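Side-chain contacts in N-acetylgalactosaminyltransferase 7 (Homo sapiens, PDB 6IWR), which is a polypeptide GalNAc-transferase family member that couples a glycosyltransferase domain of the GT-A fold to a ricin-type beta-trefoil lectin domain: residues I359-K362 / I363-G367; R407-E410 / V411-E415; K440-D444 / H445-S449. All coordinates share one frame; numbering follows the deposited sequence.

In the fold
The three contacts are local and follow one another along the chain, so none encloses or crosses another; each lies at the C-terminal end of a helix. Contact 1 ends helix 355-365, just before strand 369-373 of the large mixed sheet. Contact 2 ends helix 400-412, and contact 3 closes the turn between helices 436-444 and 450-457. Although separate in sequence, their centres lie about 10 to 12 Å apart. Tyr361 and Lys362 of contact 1 pack on Trp413 and Trp412 of contact 2, the disulfide Cys366-Cys447 ties contact 1 to contact 3, and Arg442 of contact 3 reaches Asp414 of contact 2. Together they bind three helix ends into one cluster.

Contact 1 of 3, residues I359-K362 / I363-G367; sequences ISYK and IWQCG
Ile359 and Ile363, one helical turn apart, supply the apolar part of this contact: CG1 of Ile359 comes within 4.1 Å of CD1 of Ile363, the two branched chains meeting at a slant. Ile359 places CG1 anti to its amide nitrogen (chi1 -168°), which sets this branch beside its own carbonyl carbon.

The polar part is backbone bonding. The N-H groups of Ile363, Trp364 and Gln365 reach back to Ile359 O, Ser360 O and Tyr361 O, the last with 2.8 Å between Gln365 N and Tyr361 O and a nearly straight N-H...O angle of 168°. The next bond, Cys366 N to Lys362 O at 3.1 Å, is more bent, as the chain starts to leave the helix. Gly367, with positive phi, then forms the C-prime position of a Schellman motif: its N bonds weakly to Trp364 O, and the following amide returns to Ile363 O.

Side chains of Tyr361 and Gln365 run alongside each other in the same direction, with ring and amide planes 57° apart. Tyr361 also meets Phe450 and Trp296 edge-to-face, while NE1 of Trp364 bonds to Ser324 O and NZ of Lys362 forms a salt bridge with Glu358.

Helix 336-342 covers the isoleucine side, helix 400-412 meets Tyr361, Lys362 and Gln365, and helix 450-457 packs against Trp364 and Gln365. From this helix end the chain enters strand 369-373 of the mixed sheet.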
# COMPACT_ATOMS: atom_id res chain seq x y z
N ILE A 359 20.38 -17.77 16.33
CA ILE A 359 20.50 -18.10 17.75
C ILE A 359 19.58 -19.25 18.11
O ILE A 359 19.95 -20.11 18.93
CB ILE A 359 20.23 -16.84 18.60
CG1 ILE A 359 20.63 -17.06 20.06
CG2 ILE A 359 18.76 -16.46 18.55
CD1 ILE A 359 22.09 -17.18 20.28
N SER A 360 18.39 -19.33 17.50
CA SER A 360 17.50 -20.47 17.73
C SER A 360 18.15 -21.79 17.31
O SER A 360 18.19 -22.74 18.10
CB SER A 360 16.18 -20.29 16.98
OG SER A 360 15.52 -19.12 17.38
N TYR A 361 18.62 -21.88 16.06
CA TYR A 361 19.26 -23.12 15.63
C TYR A 361 20.47 -23.44 16.52
O TYR A 361 20.58 -24.57 17.02
CB TYR A 361 19.64 -23.06 14.15
CG TYR A 361 18.49 -22.64 13.24
CD1 TYR A 361 17.22 -23.14 13.42
CD2 TYR A 361 18.70 -21.72 12.22
CE1 TYR A 361 16.18 -22.75 12.60
CE2 TYR A 361 17.68 -21.32 11.39
CZ TYR A 361 16.42 -21.83 11.58
OH TYR A 361 15.38 -21.42 10.75
N LYS A 362 21.36 -22.46 16.76
CA LYS A 362 22.48 -22.70 17.67
C LYS A 362 22.01 -23.33 18.99
O LYS A 362 22.56 -24.35 19.44
CB LYS A 362 23.25 -21.41 17.98
CG LYS A 362 24.18 -20.97 16.88
CD LYS A 362 25.38 -20.21 17.38
CE LYS A 362 25.10 -18.73 17.52
NZ LYS A 362 26.22 -17.92 16.96
N ILE A 363 21.02 -22.72 19.64
CA ILE A 363 20.63 -23.21 20.96
C ILE A 363 20.16 -24.65 20.86
O ILE A 363 20.56 -25.53 21.64
CB ILE A 363 19.54 -22.32 21.57
CG1 ILE A 363 20.12 -20.98 21.96
CG2 ILE A 363 18.92 -23.01 22.75
CD1 ILE A 363 19.07 -19.99 22.43
N TRP A 364 19.28 -24.92 19.89
CA TRP A 364 18.65 -26.23 19.82
C TRP A 364 19.64 -27.30 19.39
O TRP A 364 19.77 -28.34 20.05
CB TRP A 364 17.47 -26.17 18.86
CG TRP A 364 16.18 -25.75 19.47
CD1 TRP A 364 15.38 -24.72 19.07
CD2 TRP A 364 15.49 -26.40 20.55
NE1 TRP A 364 14.25 -24.67 19.83
CE2 TRP A 364 14.28 -25.68 20.75
CE3 TRP A 364 15.76 -27.51 21.35
CZ2 TRP A 364 13.36 -26.02 21.75
CZ3 TRP A 364 14.85 -27.86 22.33
CH2 TRP A 364 13.66 -27.12 22.52
N GLN A 365 20.37 -27.06 18.30
CA GLN A 365 21.24 -28.08 17.75
C GLN A 365 22.49 -28.30 18.57
O GLN A 365 23.16 -29.32 18.39
CB GLN A 365 21.62 -27.72 16.32
CG GLN A 365 20.48 -27.92 15.34
CD GLN A 365 20.82 -27.37 13.98
OE1 GLN A 365 21.68 -27.92 13.29
NE2 GLN A 365 20.17 -26.27 13.61
N CYS A 366 22.83 -27.39 19.48
CA CYS A 366 24.03 -27.58 20.28
C CYS A 366 23.70 -27.97 21.70
O CYS A 366 24.55 -27.82 22.59
CB CYS A 366 24.91 -26.33 20.24
SG CYS A 366 25.35 -25.87 18.52
N GLY A 367 22.49 -28.46 21.94
CA GLY A 367 22.18 -29.06 23.22
C GLY A 367 21.36 -28.22 24.17
O GLY A 367 21.04 -28.69 25.27

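Contact 2 of 3, residues R407-E410 / V411-E415; sequences RVVE and VWWDE
Val409 sets a methyl group on the indole of Trp413: CG2 lies 3.9 Å from the centroid of the six-membered ring and 16° off its normal, a CH-pi contact over the face. The valine turns CG2 away from its carbonyl carbon and beside its amide nitrogen, while CG1 touches CB of Trp413 at 3.9 Å. Trp413 folds CG beside its own N (chi1 -80°), laying the indole back along the preceding turn. Phe450 stacks on the same indole, and Tyr361 meets it steeply.

Trp412 meets the preceding turn differently. Val408 O lies at its ring edge, near the plane, 3.4 Å from Trp412 CD1, and CG1 of Val408 is a looser neighbour. This is the C-terminal turn of helix 400-412, which along the chain follows the large mixed sheet and precedes the trefoil; Trp413 N still bonds to Val409 O at 2.9 Å, and Asp414 leaves helical geometry with positive phi.

A water bridges the turn, donating to Glu410 O at 2.9 Å and, more distantly, to Asp414 OD1, also salt-bridged to Arg442. The carboxylate of Glu410, on a chain bent at chi2, is taken by Tyr421 and Lys417, whereas OD2 of Asp414 accepts from Phe450 N.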
# COMPACT_ATOMS: atom_id res chain seq x y z
N ARG A 407 23.93 -16.81 5.19
CA ARG A 407 24.89 -17.23 6.21
C ARG A 407 24.24 -18.20 7.18
O ARG A 407 24.78 -19.28 7.45
CB ARG A 407 25.45 -16.00 6.94
CG ARG A 407 26.18 -15.01 6.03
CD ARG A 407 26.73 -13.84 6.80
NE ARG A 407 27.59 -14.28 7.89
CZ ARG A 407 28.88 -14.60 7.75
NH1 ARG A 407 29.46 -14.55 6.56
NH2 ARG A 407 29.60 -14.99 8.79
N VAL A 408 23.05 -17.88 7.65
CA VAL A 408 22.38 -18.76 8.59
C VAL A 408 22.17 -20.13 7.97
O VAL A 408 22.47 -21.16 8.59
CB VAL A 408 21.06 -18.15 9.07
CG1 VAL A 408 20.36 -19.12 10.03
CG2 VAL A 408 21.32 -16.82 9.74
N VAL A 409 21.62 -20.15 6.75
CA VAL A 409 21.25 -21.42 6.12
C VAL A 409 22.48 -22.27 5.86
O VAL A 409 22.49 -23.48 6.14
CB VAL A 409 20.46 -21.16 4.83
CG1 VAL A 409 20.43 -22.43 3.95
CG2 VAL A 409 19.03 -20.66 5.15
N GLU A 410 23.54 -21.65 5.33
CA GLU A 410 24.73 -22.40 4.93
C GLU A 410 25.41 -23.07 6.13
O GLU A 410 26.06 -24.12 5.97
CB GLU A 410 25.70 -21.47 4.20
CG GLU A 410 25.48 -21.31 2.67
CD GLU A 410 25.40 -22.63 1.92
OE1 GLU A 410 24.66 -22.69 0.90
OE2 GLU A 410 26.05 -23.60 2.37
N VAL A 411 25.29 -22.50 7.33
CA VAL A 411 25.98 -23.12 8.46
C VAL A 411 25.07 -24.11 9.20
O VAL A 411 25.57 -25.07 9.78
CB VAL A 411 26.58 -22.05 9.41
CG1 VAL A 411 25.67 -20.90 9.54
CG2 VAL A 411 26.83 -22.63 10.80
N TRP A 412 23.75 -23.94 9.15
CA TRP A 412 22.86 -24.68 10.03
C TRP A 412 21.88 -25.62 9.34
O TRP A 412 21.51 -26.63 9.93
CB TRP A 412 22.05 -23.72 10.93
CG TRP A 412 22.92 -23.00 11.91
CD1 TRP A 412 23.25 -21.67 11.91
CD2 TRP A 412 23.63 -23.59 13.00
NE1 TRP A 412 24.13 -21.40 12.96
CE2 TRP A 412 24.37 -22.57 13.64
CE3 TRP A 412 23.74 -24.90 13.49
CZ2 TRP A 412 25.18 -22.81 14.74
CZ3 TRP A 412 24.56 -25.14 14.59
CH2 TRP A 412 25.26 -24.10 15.20
N TRP A 413 21.44 -25.33 8.11
CA TRP A 413 20.34 -26.08 7.52
C TRP A 413 20.76 -27.36 6.80
O TRP A 413 19.88 -28.09 6.33
CB TRP A 413 19.55 -25.23 6.52
CG TRP A 413 18.57 -24.28 7.11
CD1 TRP A 413 18.62 -23.71 8.36
CD2 TRP A 413 17.38 -23.78 6.48
NE1 TRP A 413 17.53 -22.88 8.54
CE2 TRP A 413 16.76 -22.89 7.40
CE3 TRP A 413 16.78 -23.98 5.23
CZ2 TRP A 413 15.57 -22.22 7.11
CZ3 TRP A 413 15.60 -23.32 4.94
CH2 TRP A 413 15.01 -22.45 5.88
N ASP A 414 22.05 -27.63 6.67
CA ASP A 414 22.50 -28.82 5.96
C ASP A 414 21.75 -29.04 4.65
O ASP A 414 21.67 -28.13 3.81
CB ASP A 414 22.34 -30.07 6.82
CG ASP A 414 22.96 -29.92 8.18
OD1 ASP A 414 23.91 -29.12 8.31
OD2 ASP A 414 22.48 -30.59 9.13
N GLU A 415 21.20 -30.24 4.48
CA GLU A 415 20.59 -30.63 3.22
C GLU A 415 19.39 -29.73 2.97
O GLU A 415 18.94 -29.57 1.83
CB GLU A 415 20.17 -32.11 3.22
CG GLU A 415 19.52 -32.64 4.49
CD GLU A 415 20.43 -33.62 5.24
OE1 GLU A 415 19.91 -34.60 5.83
OE2 GLU A 415 21.66 -33.40 5.22
O HOH W 1 24.72 -26.63 6.34

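Contact 3 of 3, residues K440-D444 / H445-S449; sequences KFRED and HNCKS
Phe441 and His445 overlap with their planes inclined at 34° and their centroids 4.4 Å apart, an oblique pair that is neither a stack nor edge-to-face. CD2 of His445 sits 3.5 Å above the phenyl plane, displaced toward the rim, and CZ of Phe441 in turn lies over a marginal part of the imidazole face. The imidazole also presents an edge to the backbone of its partner: Phe441 O lies in the ring plane, 3.3 Å from His445 CD2. Phe441 turns CG anti to the amide nitrogen (chi1 172°), which swings the phenyl ring toward the turn that follows the helix. A third group, SG of Cys447, approaches the phenyl obliquely at 5.4 Å from its centroid, a sulfur-aromatic contact; this sulfur is the one joined to Cys366.

The backbone beneath these side chains is a Schellman motif that ends helix 436-444, with Asn446 as the C-prime residue at positive phi. Cys447 N reaches Arg442 O at 3.1 Å. Asn446 N bonds to Glu443 O from well above the carbonyl plane, 69° out of it and hence away from the lone pairs.

Arg442 runs alongside the emerging chain, extended from CG to NE, with CG 3.6 Å from Cys447 CB, NH2 coming near Lys448 O and the guanidinium turning an edge toward Cys447 O. NH1 is shared between Asp414 and Val411 O. Farther back, NZ of Lys440 makes a salt bridge of 2.6 Å to OD2 of Asp444, using the syn lone pair of that oxygen. At the far end Ser449 is the N-cap of helix 450-457, its OG accepting from Trp452 N, and Lys448 forms a cation-pi contact with the Trp452 ring.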
# COMPACT_ATOMS: atom_id res chain seq x y z
N LYS A 440 33.32 -24.16 11.96
CA LYS A 440 34.17 -24.83 12.94
C LYS A 440 33.52 -24.88 14.32
O LYS A 440 33.65 -25.87 15.05
CB LYS A 440 35.53 -24.14 13.01
CG LYS A 440 36.49 -24.81 13.95
CD LYS A 440 37.91 -24.32 13.73
CE LYS A 440 38.72 -24.29 15.01
NZ LYS A 440 38.66 -25.57 15.73
N PHE A 441 32.81 -23.81 14.71
CA PHE A 441 32.08 -23.83 15.97
C PHE A 441 31.14 -25.03 16.05
O PHE A 441 31.17 -25.79 17.03
CB PHE A 441 31.29 -22.53 16.14
CG PHE A 441 30.36 -22.55 17.32
CD1 PHE A 441 30.81 -22.13 18.57
CD2 PHE A 441 29.05 -22.99 17.18
CE1 PHE A 441 29.96 -22.16 19.67
CE2 PHE A 441 28.19 -23.00 18.27
CZ PHE A 441 28.65 -22.59 19.52
N ARG A 442 30.31 -25.21 15.02
CA ARG A 442 29.34 -26.30 15.03
C ARG A 442 30.03 -27.65 15.11
O ARG A 442 29.57 -28.55 15.83
CB ARG A 442 28.48 -26.20 13.78
CG ARG A 442 27.39 -27.20 13.78
CD ARG A 442 26.57 -27.08 12.52
NE ARG A 442 25.81 -28.30 12.30
CZ ARG A 442 24.98 -28.48 11.27
NH1 ARG A 442 24.80 -27.51 10.39
NH2 ARG A 442 24.32 -29.62 11.15
N GLU A 443 31.13 -27.83 14.38
CA GLU A 443 31.85 -29.10 14.44
C GLU A 443 32.53 -29.30 15.79
O GLU A 443 32.48 -30.39 16.35
CB GLU A 443 32.86 -29.19 13.31
CG GLU A 443 32.31 -29.94 12.10
CD GLU A 443 33.18 -29.80 10.86
OE1 GLU A 443 33.89 -28.76 10.73
OE2 GLU A 443 33.15 -30.73 10.01
N ASP A 444 33.18 -28.27 16.32
CA ASP A 444 33.91 -28.45 17.57
C ASP A 444 32.98 -28.85 18.71
O ASP A 444 33.33 -29.69 19.54
CB ASP A 444 34.69 -27.19 17.93
CG ASP A 444 35.94 -27.01 17.07
OD1 ASP A 444 36.32 -27.97 16.37
OD2 ASP A 444 36.52 -25.90 17.09
N HIS A 445 31.78 -28.26 18.76
CA HIS A 445 30.79 -28.55 19.78
C HIS A 445 29.89 -29.73 19.44
O HIS A 445 28.93 -29.99 20.18
CB HIS A 445 29.92 -27.32 20.05
CG HIS A 445 30.66 -26.21 20.74
ND1 HIS A 445 30.56 -25.98 22.09
CD2 HIS A 445 31.50 -25.26 20.26
CE1 HIS A 445 31.31 -24.94 22.42
NE2 HIS A 445 31.90 -24.49 21.32
N ASN A 446 30.15 -30.44 18.35
CA ASN A 446 29.46 -31.69 18.05
C ASN A 446 27.96 -31.47 17.93
O ASN A 446 27.16 -32.33 18.32
CB ASN A 446 29.78 -32.74 19.11
CG ASN A 446 30.62 -33.84 18.56
OD1 ASN A 446 31.81 -33.99 18.93
ND2 ASN A 446 30.01 -34.65 17.67
N CYS A 447 27.58 -30.31 17.37
CA CYS A 447 26.17 -29.94 17.31
C CYS A 447 25.41 -30.91 16.41
O CYS A 447 25.93 -31.43 15.42
CB CYS A 447 25.99 -28.48 16.82
SG CYS A 447 26.79 -27.23 17.91
N LYS A 448 24.15 -31.14 16.78
CA LYS A 448 23.29 -32.06 16.07
C LYS A 448 22.89 -31.53 14.69
O LYS A 448 23.02 -30.34 14.37
CB LYS A 448 22.04 -32.34 16.90
CG LYS A 448 22.36 -32.91 18.25
CD LYS A 448 21.15 -33.59 18.85
CE LYS A 448 20.96 -33.16 20.30
NZ LYS A 448 20.43 -34.29 21.09
N SER A 449 22.37 -32.44 13.87
CA SER A 449 22.06 -32.16 12.48
C SER A 449 20.75 -31.38 12.35
O SER A 449 19.85 -31.48 13.19
CB SER A 449 21.93 -33.46 11.70
OG SER A 449 20.83 -34.20 12.22